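Local coordinates for protein type III effector HopU1 (Pseudomonas syringae pv. tomato, PDB 3U0J) that is an ADP-ribosyltransferase type III effector with an RNA-binding target in plant immunity, probably modifying arginine with ADP-ribose taken from NAD+, at residues A[45-50]-A[88-93]; A[41-46]-A[147-152]; A[66-71]-A[94-99]; A[153-158]-A[241-246]. All coordinates share one frame; numbering follows the deposited sequence.

Interaction 1: A[45-50]-A[88-93]; sequences HDFYRF and YPEECS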
loop_
_atom_site.group_PDB
_atom_site.type_symbol
_atom_site.label_atom_id
_atom_site.label_comp_id
_atom_site.label_asym_id
_atom_site.label_seq_id
_atom_site.Cartn_x
_atom_site.Cartn_y
_atom_site.Cartn_z
ATOM N N HIS A 45 -2.658 -5.826 20.118
ATOM C CA HIS A 45 -3.726 -5.255 20.929
ATOM C C HIS A 45 -3.944 -3.768 20.584
ATOM O O HIS A 45 -5.078 -3.282 20.473
ATOM C CB HIS A 45 -3.388 -5.391 22.411
ATOM C CG HIS A 45 -3.901 -6.645 23.045
ATOM N ND1 HIS A 45 -3.080 -7.704 23.372
ATOM C CD2 HIS A 45 -5.148 -6.999 23.432
ATOM C CE1 HIS A 45 -3.801 -8.663 23.918
ATOM N NE2 HIS A 45 -5.060 -8.261 23.964
ATOM N N ASP A 46 -2.829 -3.050 20.453
ATOM C CA ASP A 46 -2.852 -1.658 20.074
ATOM C C ASP A 46 -3.715 -1.544 18.824
ATOM O O ASP A 46 -4.697 -0.791 18.793
ATOM C CB ASP A 46 -1.437 -1.196 19.759
ATOM C CG ASP A 46 -0.601 -0.992 20.994
ATOM O OD1 ASP A 46 -1.179 -1.026 22.105
ATOM O OD2 ASP A 46 0.637 -0.790 20.854
ATOM N N PHE A 47 -3.354 -2.322 17.802
ATOM C CA PHE A 47 -4.056 -2.268 16.529
ATOM C C PHE A 47 -5.564 -2.479 16.637
ATOM O O PHE A 47 -6.347 -1.737 16.045
ATOM C CB PHE A 47 -3.500 -3.275 15.542
ATOM C CG PHE A 47 -4.221 -3.258 14.230
ATOM C CD1 PHE A 47 -3.900 -2.311 13.260
ATOM C CD2 PHE A 47 -5.257 -4.154 13.977
ATOM C CE1 PHE A 47 -4.576 -2.285 12.049
ATOM C CE2 PHE A 47 -5.939 -4.136 12.765
ATOM C CZ PHE A 47 -5.604 -3.204 11.800
ATOM N N TYR A 48 -5.962 -3.512 17.361
ATOM C CA TYR A 48 -7.370 -3.775 17.574
ATOM C C TYR A 48 -8.091 -2.542 18.145
ATOM O O TYR A 48 -9.162 -2.158 17.661
ATOM C CB TYR A 48 -7.576 -4.981 18.493
ATOM C CG TYR A 48 -9.023 -5.189 18.776
ATOM C CD1 TYR A 48 -9.839 -5.789 17.845
ATOM C CD2 TYR A 48 -9.599 -4.727 19.950
ATOM C CE1 TYR A 48 -11.198 -5.956 18.079
ATOM C CE2 TYR A 48 -10.963 -4.890 20.199
ATOM C CZ TYR A 48 -11.754 -5.507 19.255
ATOM O OH TYR A 48 -13.107 -5.680 19.473
ATOM N N ARG A 49 -7.508 -1.921 19.165
ATOM C CA ARG A 49 -8.107 -0.737 19.762
ATOM C C ARG A 49 -8.088 0.446 18.800
ATOM O O ARG A 49 -9.002 1.267 18.802
ATOM C CB ARG A 49 -7.405 -0.348 21.081
ATOM C CG ARG A 49 -7.953 -1.047 22.335
ATOM C CD ARG A 49 -9.489 -1.197 22.321
ATOM N NE ARG A 49 -9.909 -2.289 23.193
ATOM C CZ ARG A 49 -11.161 -2.712 23.325
ATOM N NH1 ARG A 49 -12.129 -2.109 22.648
ATOM N NH2 ARG A 49 -11.442 -3.731 24.148
ATOM N N PHE A 50 -7.033 0.538 17.999
ATOM C CA PHE A 50 -6.922 1.590 17.006
ATOM C C PHE A 50 -8.036 1.434 16.021
ATOM O O PHE A 50 -8.756 2.395 15.727
ATOM C CB PHE A 50 -5.590 1.511 16.250
ATOM C CG PHE A 50 -5.593 2.237 14.914
ATOM C CD1 PHE A 50 -5.373 3.608 14.842
ATOM C CD2 PHE A 50 -5.811 1.548 13.732
ATOM C CE1 PHE A 50 -5.375 4.283 13.605
ATOM C CE2 PHE A 50 -5.814 2.214 12.507
ATOM C CZ PHE A 50 -5.590 3.586 12.452
ATOM N N TYR A 88 -1.054 -13.022 11.373
ATOM C CA TYR A 88 -2.144 -12.788 12.301
ATOM C C TYR A 88 -3.361 -12.112 11.671
ATOM O O TYR A 88 -3.254 -11.465 10.633
ATOM C CB TYR A 88 -1.631 -11.991 13.487
ATOM C CG TYR A 88 -0.672 -12.771 14.346
ATOM C CD1 TYR A 88 -1.126 -13.515 15.425
ATOM C CD2 TYR A 88 0.691 -12.764 14.081
ATOM C CE1 TYR A 88 -0.252 -14.232 16.217
ATOM C CE2 TYR A 88 1.579 -13.471 14.873
ATOM C CZ TYR A 88 1.101 -14.206 15.937
ATOM O OH TYR A 88 1.980 -14.916 16.722
ATOM N N PRO A 89 -4.544 -12.297 12.281
ATOM C CA PRO A 89 -5.770 -11.640 11.819
ATOM C C PRO A 89 -5.648 -10.118 11.873
ATOM O O PRO A 89 -6.174 -9.407 11.015
ATOM C CB PRO A 89 -6.812 -12.119 12.815
ATOM C CG PRO A 89 -6.314 -13.433 13.267
ATOM C CD PRO A 89 -4.818 -13.312 13.311
ATOM N N GLU A 90 -4.950 -9.619 12.880
ATOM C CA GLU A 90 -4.731 -8.186 12.979
ATOM C C GLU A 90 -3.966 -7.699 11.741
ATOM O O GLU A 90 -4.190 -6.590 11.263
ATOM C CB GLU A 90 -4.006 -7.825 14.292
ATOM C CG GLU A 90 -4.826 -8.093 15.564
ATOM C CD GLU A 90 -4.762 -9.553 16.086
ATOM O OE1 GLU A 90 -4.282 -10.460 15.366
ATOM O OE2 GLU A 90 -5.199 -9.791 17.234
ATOM N N GLU A 91 -3.092 -8.540 11.200
ATOM C CA GLU A 91 -2.311 -8.153 10.033
ATOM C C GLU A 91 -3.153 -8.211 8.769
ATOM O O GLU A 91 -3.136 -7.291 7.941
ATOM C CB GLU A 91 -1.052 -9.008 9.915
ATOM C CG GLU A 91 0.046 -8.540 10.839
ATOM C CD GLU A 91 0.941 -9.651 11.354
ATOM O OE1 GLU A 91 0.613 -10.841 11.143
ATOM O OE2 GLU A 91 1.986 -9.331 11.965
ATOM N N CYS A 92 -3.915 -9.283 8.620
ATOM C CA CYS A 92 -4.841 -9.339 7.493
ATOM C C CYS A 92 -5.722 -8.102 7.490
ATOM O O CYS A 92 -5.879 -7.452 6.464
ATOM C CB CYS A 92 -5.693 -10.600 7.549
ATOM S SG CYS A 92 -4.714 -12.072 7.311
ATOM N N SER A 93 -6.271 -7.777 8.659
ATOM C CA SER A 93 -7.170 -6.633 8.817
ATOM C C SER A 93 -6.501 -5.311 8.436
ATOM O O SER A 93 -7.125 -4.442 7.825
ATOM C CB SER A 93 -7.704 -6.557 10.257
ATOM O OG SER A 93 -8.367 -7.753 10.616
#
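The F47 ring presents one face to the backbone carbonyl of E90 and part of its rim to S93: E90 O sits over that face, 3.4 Å from F47 CE2, while S93 CB comes in near the ring plane, 3.9 Å from the same carbon. The E90 side chain joins through its first methylene, with CB 3.9 Å from F47 CD2, and its carboxylate plane is turned 70° from the ring. F47 holds CG opposite the backbone N (chi1 179°), which swings the ring out from helix 41-52 against the first turn of helix 89-99.

That turn carries its own polar bonds. Y88 is the N-cap residue, and its backbone N gives a 2.8 Å hydrogen bond to OE1 of E91, three residues on; the same carboxylate oxygen lies in plane at the edge of the Y88 ring. S93 OG bonds to P89 O at 2.8 Å from above the carbonyl plane, and S93 N reaches that oxygen from the opposite face. E91 OE2 reaches helix 145-162, where it meets R157 NE in a salt bridge and S153 OG in a hydrogen bond. With S93 OG already bonded within its own helix, the part of S93 turned to F47 is carbon, and the two helices are joined here by van der Waals contact between an aromatic ring, two CB atoms and a carbonyl.

Interaction 2: A[41-46]-A[147-152]; sequences GQDRHD and HIKMLS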
loop_
_atom_site.group_PDB
_atom_site.type_symbol
_atom_site.label_atom_id
_atom_site.label_comp_id
_atom_site.label_asym_id
_atom_site.label_seq_id
_atom_site.Cartn_x
_atom_site.Cartn_y
_atom_site.Cartn_z
ATOM N N GLY A 41 2.673 -9.132 20.618
ATOM C CA GLY A 41 1.346 -9.232 21.197
ATOM C C GLY A 41 0.769 -7.877 21.584
ATOM O O GLY A 41 -0.416 -7.619 21.373
ATOM N N GLN A 42 1.598 -7.007 22.151
ATOM C CA GLN A 42 1.132 -5.692 22.558
ATOM C C GLN A 42 0.717 -4.882 21.325
ATOM O O GLN A 42 -0.328 -4.219 21.337
ATOM C CB GLN A 42 2.197 -4.961 23.388
ATOM C CG GLN A 42 1.796 -3.561 23.860
ATOM C CD GLN A 42 0.621 -3.566 24.810
ATOM O OE1 GLN A 42 -0.416 -2.919 24.555
ATOM N NE2 GLN A 42 0.764 -4.308 25.915
ATOM N N ASP A 43 1.514 -4.969 20.262
ATOM C CA ASP A 43 1.199 -4.283 19.021
ATOM C C ASP A 43 -0.172 -4.672 18.529
ATOM O O ASP A 43 -0.989 -3.801 18.190
ATOM C CB ASP A 43 2.213 -4.625 17.937
ATOM C CG ASP A 43 3.547 -3.978 18.174
ATOM O OD1 ASP A 43 3.575 -2.977 18.919
ATOM O OD2 ASP A 43 4.566 -4.465 17.634
ATOM N N ARG A 44 -0.420 -5.985 18.487
ATOM C CA ARG A 44 -1.682 -6.523 17.986
ATOM C C ARG A 44 -2.873 -6.077 18.831
ATOM O O ARG A 44 -3.975 -5.927 18.320
ATOM C CB ARG A 44 -1.623 -8.037 17.858
ATOM C CG ARG A 44 -0.647 -8.518 16.786
ATOM C CD ARG A 44 -0.765 -10.019 16.473
ATOM N NE ARG A 44 -0.243 -10.845 17.563
ATOM C CZ ARG A 44 1.054 -11.074 17.781
ATOM N NH1 ARG A 44 1.982 -10.536 16.979
ATOM N NH2 ARG A 44 1.427 -11.828 18.813
ATOM N N HIS A 45 -2.658 -5.826 20.118
ATOM C CA HIS A 45 -3.726 -5.255 20.929
ATOM C C HIS A 45 -3.944 -3.768 20.584
ATOM O O HIS A 45 -5.078 -3.282 20.473
ATOM C CB HIS A 45 -3.388 -5.391 22.411
ATOM C CG HIS A 45 -3.901 -6.645 23.045
ATOM N ND1 HIS A 45 -3.080 -7.704 23.372
ATOM C CD2 HIS A 45 -5.148 -6.999 23.432
ATOM C CE1 HIS A 45 -3.801 -8.663 23.918
ATOM N NE2 HIS A 45 -5.060 -8.261 23.964
ATOM N N ASP A 46 -2.829 -3.050 20.453
ATOM C CA ASP A 46 -2.852 -1.658 20.074
ATOM C C ASP A 46 -3.715 -1.544 18.824
ATOM O O ASP A 46 -4.697 -0.791 18.793
ATOM C CB ASP A 46 -1.437 -1.196 19.759
ATOM C CG ASP A 46 -0.601 -0.992 20.994
ATOM O OD1 ASP A 46 -1.179 -1.026 22.105
ATOM O OD2 ASP A 46 0.637 -0.790 20.854
ATOM N N HIS A 147 -1.261 1.241 13.192
ATOM C CA HIS A 147 -1.568 0.718 11.863
ATOM C C HIS A 147 -0.323 0.652 10.975
ATOM O O HIS A 147 -0.144 -0.284 10.184
ATOM C CB HIS A 147 -2.646 1.571 11.186
ATOM C CG HIS A 147 -2.934 1.175 9.769
ATOM N ND1 HIS A 147 -3.832 0.180 9.443
ATOM C CD2 HIS A 147 -2.452 1.648 8.592
ATOM C CE1 HIS A 147 -3.890 0.054 8.129
ATOM N NE2 HIS A 147 -3.064 0.933 7.587
ATOM N N ILE A 148 0.534 1.656 11.085
ATOM C CA ILE A 148 1.715 1.647 10.246
ATOM C C ILE A 148 2.508 0.400 10.574
ATOM O O ILE A 148 2.972 -0.310 9.678
ATOM C CB ILE A 148 2.574 2.902 10.441
ATOM C CG1 ILE A 148 1.843 4.117 9.861
ATOM C CG2 ILE A 148 3.892 2.719 9.760
ATOM C CD1 ILE A 148 2.443 5.452 10.218
ATOM N N LYS A 149 2.618 0.120 11.868
ATOM C CA LYS A 149 3.419 -0.995 12.327
ATOM C C LYS A 149 2.755 -2.291 11.919
ATOM O O LYS A 149 3.417 -3.196 11.433
ATOM C CB LYS A 149 3.674 -0.935 13.841
ATOM C CG LYS A 149 4.352 0.355 14.315
ATOM C CD LYS A 149 5.000 0.193 15.688
ATOM C CE LYS A 149 4.007 -0.299 16.755
ATOM N NZ LYS A 149 4.673 -0.627 18.059
ATOM N N MET A 150 1.442 -2.381 12.088
ATOM C CA MET A 150 0.761 -3.624 11.775
ATOM C C MET A 150 0.914 -3.940 10.295
ATOM O O MET A 150 1.210 -5.082 9.940
ATOM C CB MET A 150 -0.708 -3.594 12.197
ATOM C CG MET A 150 -1.276 -4.979 12.577
ATOM S SD MET A 150 -0.269 -6.012 13.680
ATOM C CE MET A 150 -0.965 -7.537 13.205
ATOM N N LEU A 151 0.750 -2.933 9.435
ATOM C CA LEU A 151 0.852 -3.150 7.988
ATOM C C LEU A 151 2.273 -3.570 7.617
ATOM O O LEU A 151 2.476 -4.507 6.833
ATOM C CB LEU A 151 0.472 -1.897 7.208
ATOM C CG LEU A 151 -0.390 -2.060 5.949
ATOM C CD1 LEU A 151 -0.036 -1.020 4.913
ATOM C CD2 LEU A 151 -0.310 -3.434 5.344
ATOM N N SER A 152 3.263 -2.885 8.183
ATOM C CA SER A 152 4.638 -3.270 7.938
ATOM C C SER A 152 4.852 -4.737 8.304
ATOM O O SER A 152 5.370 -5.508 7.510
ATOM C CB SER A 152 5.597 -2.384 8.719
ATOM O OG SER A 152 5.562 -1.050 8.253
#
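D43 and K149 form a salt bridge between two packed helices, 41-52 and 145-162, the second of which falls within the ADP-ribosyltransferase exoenzyme family region. K149 NZ donates to D43 OD1 over 2.7 Å, coming from above the carboxylate plane, 45° out of it, and the two side chains cross at about a right angle. The lysine chain runs extended and then bends at chi3 (-56°), a turn that carries NZ over to the aspartate. OD1 therefore has the ammonium as its partner, while OD2 is hydrogen-bonded to a residue just outside the segment. K149 NZ is shared as well, since it also makes a salt bridge with D138, and an ammonium between two carboxylates should stay protonated. D46 OD2, 4.9 Å from K149 NZ, adds a further, more distant negative charge on helix 41-52, as D43 does.

At the start of helix 41-52 the backbone N of D43 is taken up by T40 OG1. R44, the next residue, sends its charged end another way: NH1 bonds to S39 OG, and the side chain makes a cation-pi contact with Y88. What R44 offers helix 145-162 is its aliphatic stem, met obliquely by M150, whose chain is bent at chi2 (47°) and ends with CE 3.7 Å from R44 CG and SD 4.0 Å from that same carbon.

Interaction 3: A[66-71]-A[94-99]; sequences DDLMDK and AIYMHT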
loop_
_atom_site.group_PDB
_atom_site.type_symbol
_atom_site.label_atom_id
_atom_site.label_comp_id
_atom_site.label_asym_id
_atom_site.label_seq_id
_atom_site.Cartn_x
_atom_site.Cartn_y
_atom_site.Cartn_z
ATOM N N ASP A 66 -14.256 -6.110 14.342
ATOM C CA ASP A 66 -14.729 -7.398 14.839
ATOM C C ASP A 66 -15.114 -8.283 13.654
ATOM O O ASP A 66 -14.677 -9.423 13.558
ATOM C CB ASP A 66 -15.898 -7.239 15.807
ATOM C CG ASP A 66 -15.482 -6.645 17.142
ATOM O OD1 ASP A 66 -14.277 -6.718 17.474
ATOM O OD2 ASP A 66 -16.360 -6.107 17.859
ATOM N N ASP A 67 -15.919 -7.757 12.740
ATOM C CA ASP A 67 -16.197 -8.480 11.509
ATOM C C ASP A 67 -14.913 -8.947 10.807
ATOM O O ASP A 67 -14.861 -10.048 10.258
ATOM C CB ASP A 67 -17.009 -7.615 10.552
ATOM C CG ASP A 67 -18.346 -7.214 11.119
ATOM O OD1 ASP A 67 -18.928 -8.006 11.902
ATOM O OD2 ASP A 67 -18.815 -6.103 10.761
ATOM N N LEU A 68 -13.880 -8.117 10.798
ATOM C CA LEU A 68 -12.653 -8.516 10.119
ATOM C C LEU A 68 -11.902 -9.574 10.908
ATOM O O LEU A 68 -11.434 -10.571 10.341
ATOM C CB LEU A 68 -11.749 -7.322 9.866
ATOM C CG LEU A 68 -12.306 -6.393 8.799
ATOM C CD1 LEU A 68 -11.409 -5.183 8.682
ATOM C CD2 LEU A 68 -12.456 -7.129 7.470
ATOM N N MET A 69 -11.800 -9.345 12.218
ATOM C CA MET A 69 -11.100 -10.243 13.130
ATOM C C MET A 69 -11.726 -11.612 12.988
ATOM O O MET A 69 -11.103 -12.648 13.239
ATOM C CB MET A 69 -11.216 -9.745 14.566
ATOM C CG MET A 69 -10.270 -8.590 14.892
ATOM S SD MET A 69 -8.615 -9.125 15.268
ATOM C CE MET A 69 -7.873 -8.808 13.742
ATOM N N ASP A 70 -12.965 -11.616 12.538
ATOM C CA ASP A 70 -13.674 -12.855 12.425
ATOM C C ASP A 70 -13.382 -13.525 11.078
ATOM O O ASP A 70 -13.016 -14.691 11.015
ATOM C CB ASP A 70 -15.152 -12.604 12.620
ATOM C CG ASP A 70 -15.900 -13.866 12.837
ATOM O OD1 ASP A 70 -15.544 -14.570 13.819
ATOM O OD2 ASP A 70 -16.812 -14.166 12.024
ATOM N N LYS A 71 -13.512 -12.782 9.993
ATOM C CA LYS A 71 -13.291 -13.388 8.700
ATOM C C LYS A 71 -11.829 -13.822 8.584
ATOM O O LYS A 71 -11.522 -14.818 7.929
ATOM C CB LYS A 71 -13.726 -12.451 7.561
ATOM C CG LYS A 71 -12.624 -11.825 6.721
ATOM C CD LYS A 71 -13.203 -11.231 5.444
ATOM C CE LYS A 71 -12.201 -11.233 4.295
ATOM N NZ LYS A 71 -12.781 -11.849 3.051
ATOM N N ALA A 94 -5.235 -5.155 8.810
ATOM C CA ALA A 94 -4.514 -3.949 8.479
ATOM C C ALA A 94 -4.387 -3.867 6.954
ATOM O O ALA A 94 -4.610 -2.811 6.364
ATOM C CB ALA A 94 -3.180 -3.938 9.144
ATOM N N ILE A 95 -4.061 -4.974 6.296
ATOM C CA ILE A 95 -3.983 -4.915 4.840
ATOM C C ILE A 95 -5.354 -4.566 4.261
ATOM O O ILE A 95 -5.486 -3.651 3.450
ATOM C CB ILE A 95 -3.557 -6.235 4.236
ATOM C CG1 ILE A 95 -2.099 -6.531 4.545
ATOM C CG2 ILE A 95 -3.789 -6.213 2.744
ATOM C CD1 ILE A 95 -1.745 -7.959 4.224
ATOM N N TYR A 96 -6.372 -5.307 4.683
ATOM C CA TYR A 96 -7.732 -5.063 4.215
ATOM C C TYR A 96 -8.104 -3.589 4.367
ATOM O O TYR A 96 -8.485 -2.941 3.395
ATOM C CB TYR A 96 -8.730 -5.937 4.977
ATOM C CG TYR A 96 -10.155 -5.853 4.467
ATOM C CD1 TYR A 96 -10.999 -4.828 4.872
ATOM C CD2 TYR A 96 -10.665 -6.814 3.603
ATOM C CE1 TYR A 96 -12.316 -4.752 4.416
ATOM C CE2 TYR A 96 -11.971 -6.756 3.145
ATOM C CZ TYR A 96 -12.797 -5.727 3.547
ATOM O OH TYR A 96 -14.103 -5.658 3.080
ATOM N N MET A 97 -7.976 -3.065 5.585
ATOM C CA MET A 97 -8.409 -1.706 5.887
ATOM C C MET A 97 -7.626 -0.687 5.078
ATOM O O MET A 97 -8.161 0.355 4.705
ATOM C CB MET A 97 -8.285 -1.402 7.374
ATOM C CG MET A 97 -9.334 -2.094 8.213
ATOM S SD MET A 97 -9.099 -1.828 9.974
ATOM C CE MET A 97 -10.816 -1.693 10.403
ATOM N N HIS A 98 -6.371 -0.995 4.778
ATOM C CA HIS A 98 -5.562 -0.088 3.964
ATOM C C HIS A 98 -5.956 -0.087 2.474
ATOM O O HIS A 98 -5.752 0.917 1.783
ATOM C CB HIS A 98 -4.085 -0.424 4.119
ATOM C CG HIS A 98 -3.164 0.684 3.724
ATOM N ND1 HIS A 98 -2.823 1.706 4.582
ATOM C CD2 HIS A 98 -2.494 0.920 2.569
ATOM C CE1 HIS A 98 -1.988 2.532 3.970
ATOM N NE2 HIS A 98 -1.766 2.073 2.752
ATOM N N THR A 99 -6.513 -1.195 1.979
ATOM C CA THR A 99 -6.870 -1.303 0.565
ATOM C C THR A 99 -8.302 -0.850 0.317
ATOM O O THR A 99 -8.784 -0.851 -0.825
ATOM C CB THR A 99 -6.750 -2.750 0.050
ATOM O OG1 THR A 99 -7.680 -3.602 0.741
ATOM C CG2 THR A 99 -5.346 -3.266 0.219
#
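This is a buried apolar helix-helix contact, in which the short helix 65-71 lays a single leucine on the C-terminal half of helix 89-99. L68 CD2 stands over one face of the Y96 ring in a CH-pi contact, 3.8 Å from the ring centroid and 14° off the normal. L68 CD1 lies between the ring and M97, 3.8 Å from both Y96 CD1 and M97 CG, and the methionine chain, bent at chi3, has its CE 3.9 Å from the same methyl. With chi1 at -174°, Y96 extends away from its own nitrogen, which brings the ring across the leucine with a face turned to CD2.

On the backbone, Y96 O accepts from both T99 N and T99 OG1, which approach from the same side of the carbonyl plane, and T99 OG1 also pairs with Q235 N. L63 and Q235 pack on Y96 as well. The contact is therefore dispersive: aliphatic C-H against an aromatic face and a thioether chain, with no charge involved.

Interaction 4: A[153-158]-A[241-246]; sequences SALNRL and EIMLPM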
loop_
_atom_site.group_PDB
_atom_site.type_symbol
_atom_site.label_atom_id
_atom_site.label_comp_id
_atom_site.label_asym_id
_atom_site.label_seq_id
_atom_site.Cartn_x
_atom_site.Cartn_y
_atom_site.Cartn_z
ATOM N N SER A 153 4.435 -5.123 9.501
ATOM C CA SER A 153 4.585 -6.511 9.924
ATOM C C SER A 153 3.904 -7.451 8.939
ATOM O O SER A 153 4.467 -8.471 8.567
ATOM C CB SER A 153 4.021 -6.729 11.330
ATOM O OG SER A 153 4.188 -8.074 11.752
ATOM N N ALA A 154 2.696 -7.098 8.513
ATOM C CA ALA A 154 1.960 -7.953 7.602
ATOM C C ALA A 154 2.793 -8.220 6.367
ATOM O O ALA A 154 2.985 -9.380 5.972
ATOM C CB ALA A 154 0.651 -7.329 7.219
ATOM N N LEU A 155 3.283 -7.150 5.750
ATOM C CA LEU A 155 4.047 -7.314 4.525
ATOM C C LEU A 155 5.304 -8.128 4.804
ATOM O O LEU A 155 5.721 -8.919 3.977
ATOM C CB LEU A 155 4.396 -5.968 3.909
ATOM C CG LEU A 155 3.267 -4.940 3.764
ATOM C CD1 LEU A 155 3.766 -3.705 3.025
ATOM C CD2 LEU A 155 2.024 -5.502 3.077
ATOM N N ASN A 156 5.906 -7.954 5.973
ATOM C CA ASN A 156 7.109 -8.710 6.287
ATOM C C ASN A 156 6.826 -10.217 6.404
ATOM O O ASN A 156 7.517 -11.020 5.765
ATOM C CB ASN A 156 7.833 -8.156 7.530
ATOM C CG ASN A 156 8.735 -6.950 7.212
ATOM O OD1 ASN A 156 9.205 -6.798 6.097
ATOM N ND2 ASN A 156 8.987 -6.105 8.210
ATOM N N ARG A 157 5.819 -10.587 7.210
ATOM C CA ARG A 157 5.345 -11.966 7.336
ATOM C C ARG A 157 5.112 -12.577 5.951
ATOM O O ARG A 157 5.513 -13.699 5.688
ATOM C CB ARG A 157 4.006 -12.003 8.073
ATOM C CG ARG A 157 3.978 -12.494 9.519
ATOM C CD ARG A 157 4.712 -11.556 10.365
ATOM N NE ARG A 157 4.191 -11.300 11.714
ATOM C CZ ARG A 157 4.699 -11.836 12.826
ATOM N NH1 ARG A 157 5.652 -12.756 12.755
ATOM N NH2 ARG A 157 4.241 -11.468 14.009
ATOM N N LEU A 158 4.441 -11.846 5.068
ATOM C CA LEU A 158 4.111 -12.381 3.744
ATOM C C LEU A 158 5.311 -12.468 2.811
ATOM O O LEU A 158 5.481 -13.461 2.106
ATOM C CB LEU A 158 3.015 -11.558 3.059
ATOM C CG LEU A 158 1.561 -11.649 3.526
ATOM C CD1 LEU A 158 0.749 -10.467 2.978
ATOM C CD2 LEU A 158 0.918 -12.989 3.159
ATOM N N GLU A 241 -3.111 -6.970 -6.496
ATOM C CA GLU A 241 -2.059 -6.048 -6.098
ATOM C C GLU A 241 -0.847 -6.617 -5.333
ATOM O O GLU A 241 -0.936 -7.577 -4.579
ATOM C CB GLU A 241 -2.645 -4.845 -5.371
ATOM C CG GLU A 241 -3.660 -5.191 -4.356
ATOM C CD GLU A 241 -4.498 -3.987 -3.950
ATOM O OE1 GLU A 241 -5.747 -4.171 -3.895
ATOM O OE2 GLU A 241 -3.911 -2.881 -3.697
ATOM N N ILE A 242 0.295 -5.990 -5.584
ATOM C CA ILE A 242 1.524 -6.219 -4.864
ATOM C C ILE A 242 1.822 -4.902 -4.141
ATOM O O ILE A 242 1.732 -3.836 -4.761
ATOM C CB ILE A 242 2.641 -6.497 -5.858
ATOM C CG1 ILE A 242 2.288 -7.692 -6.740
ATOM C CG2 ILE A 242 3.936 -6.719 -5.139
ATOM C CD1 ILE A 242 1.974 -8.930 -5.962
ATOM N N MET A 243 2.142 -4.962 -2.841
ATOM C CA MET A 243 2.374 -3.755 -2.026
ATOM C C MET A 243 3.834 -3.745 -1.568
ATOM O O MET A 243 4.401 -4.810 -1.300
ATOM C CB MET A 243 1.407 -3.722 -0.824
ATOM C CG MET A 243 1.460 -2.460 0.082
ATOM S SD MET A 243 0.190 -2.361 1.395
ATOM C CE MET A 243 -1.260 -1.932 0.458
ATOM N N LEU A 244 4.461 -2.567 -1.516
ATOM C CA LEU A 244 5.856 -2.472 -1.067
ATOM C C LEU A 244 5.947 -1.894 0.328
ATOM O O LEU A 244 5.110 -1.100 0.714
ATOM C CB LEU A 244 6.680 -1.583 -1.996
ATOM C CG LEU A 244 7.059 -2.108 -3.382
ATOM C CD1 LEU A 244 7.187 -3.597 -3.327
ATOM C CD2 LEU A 244 5.991 -1.755 -4.365
ATOM N N PRO A 245 6.982 -2.269 1.088
ATOM C CA PRO A 245 7.223 -1.674 2.410
ATOM C C PRO A 245 7.547 -0.184 2.302
ATOM O O PRO A 245 8.008 0.239 1.248
ATOM C CB PRO A 245 8.472 -2.414 2.906
ATOM C CG PRO A 245 8.584 -3.638 2.056
ATOM C CD PRO A 245 8.009 -3.265 0.734
ATOM N N MET A 246 7.331 0.583 3.374
ATOM C CA MET A 246 7.748 1.989 3.441
ATOM C C MET A 246 9.147 2.206 2.840
ATOM O O MET A 246 10.006 1.324 2.916
ATOM C CB MET A 246 7.763 2.477 4.895
ATOM C CG MET A 246 6.424 2.531 5.599
ATOM S SD MET A 246 6.662 2.870 7.358
ATOM C CE MET A 246 8.276 2.170 7.644
#
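Strand 241-243 begins with E241, which with E239 makes an E-x-E sequence matching the Glu-x-Glu motif of arginine-specific ADP-ribosyltransferases, a catalytic role being inferred only; helix 145-162 packs against this element through L155. L155 CD1 does most of the touching: it lies 3.9 Å from M243 CG, 3.7 Å from L244 O and 4.0 Å from P245 N, so it rests on the chain where the strand gives way to loop. CD2 turns to the sulfur, 4.0 Å from M243 SD. The leucine and methionine side chains cross at about a right angle; M243 starts out trans to its amide nitrogen (chi1 -176°), runs extended and then bends at chi3.

The strand itself is central in a three-stranded antiparallel sheet, between 199-201 and 227-229, and A228 of the latter also touches L155. E241 bonds with S234 and, weakly, S199. L155 gives methyl groups to a thioether chain and a peptide, so the helix meets the chain just after E241 by dispersive contact.

From the N terminus, helix 41-52 opens two contacts at once: interaction 2 closes the longer loop, onto helix 145-162, and interaction 1 the shorter one, onto the start of helix 89-99. Interaction 3 begins inside the loop of interaction 1 and ends just beyond it, so the two cross; it is wholly nested within interaction 2. Interaction 4 follows in series, running from the next turns of helix 145-162 to strand 241-243. Helix 89-99 is thus shared by interactions 1 and 3, and helix 145-162 by 2 and 4. A probable hydrogen bond between H98 and H147 joins these two helices, and L151, on the second, packs on M243 of the sheet.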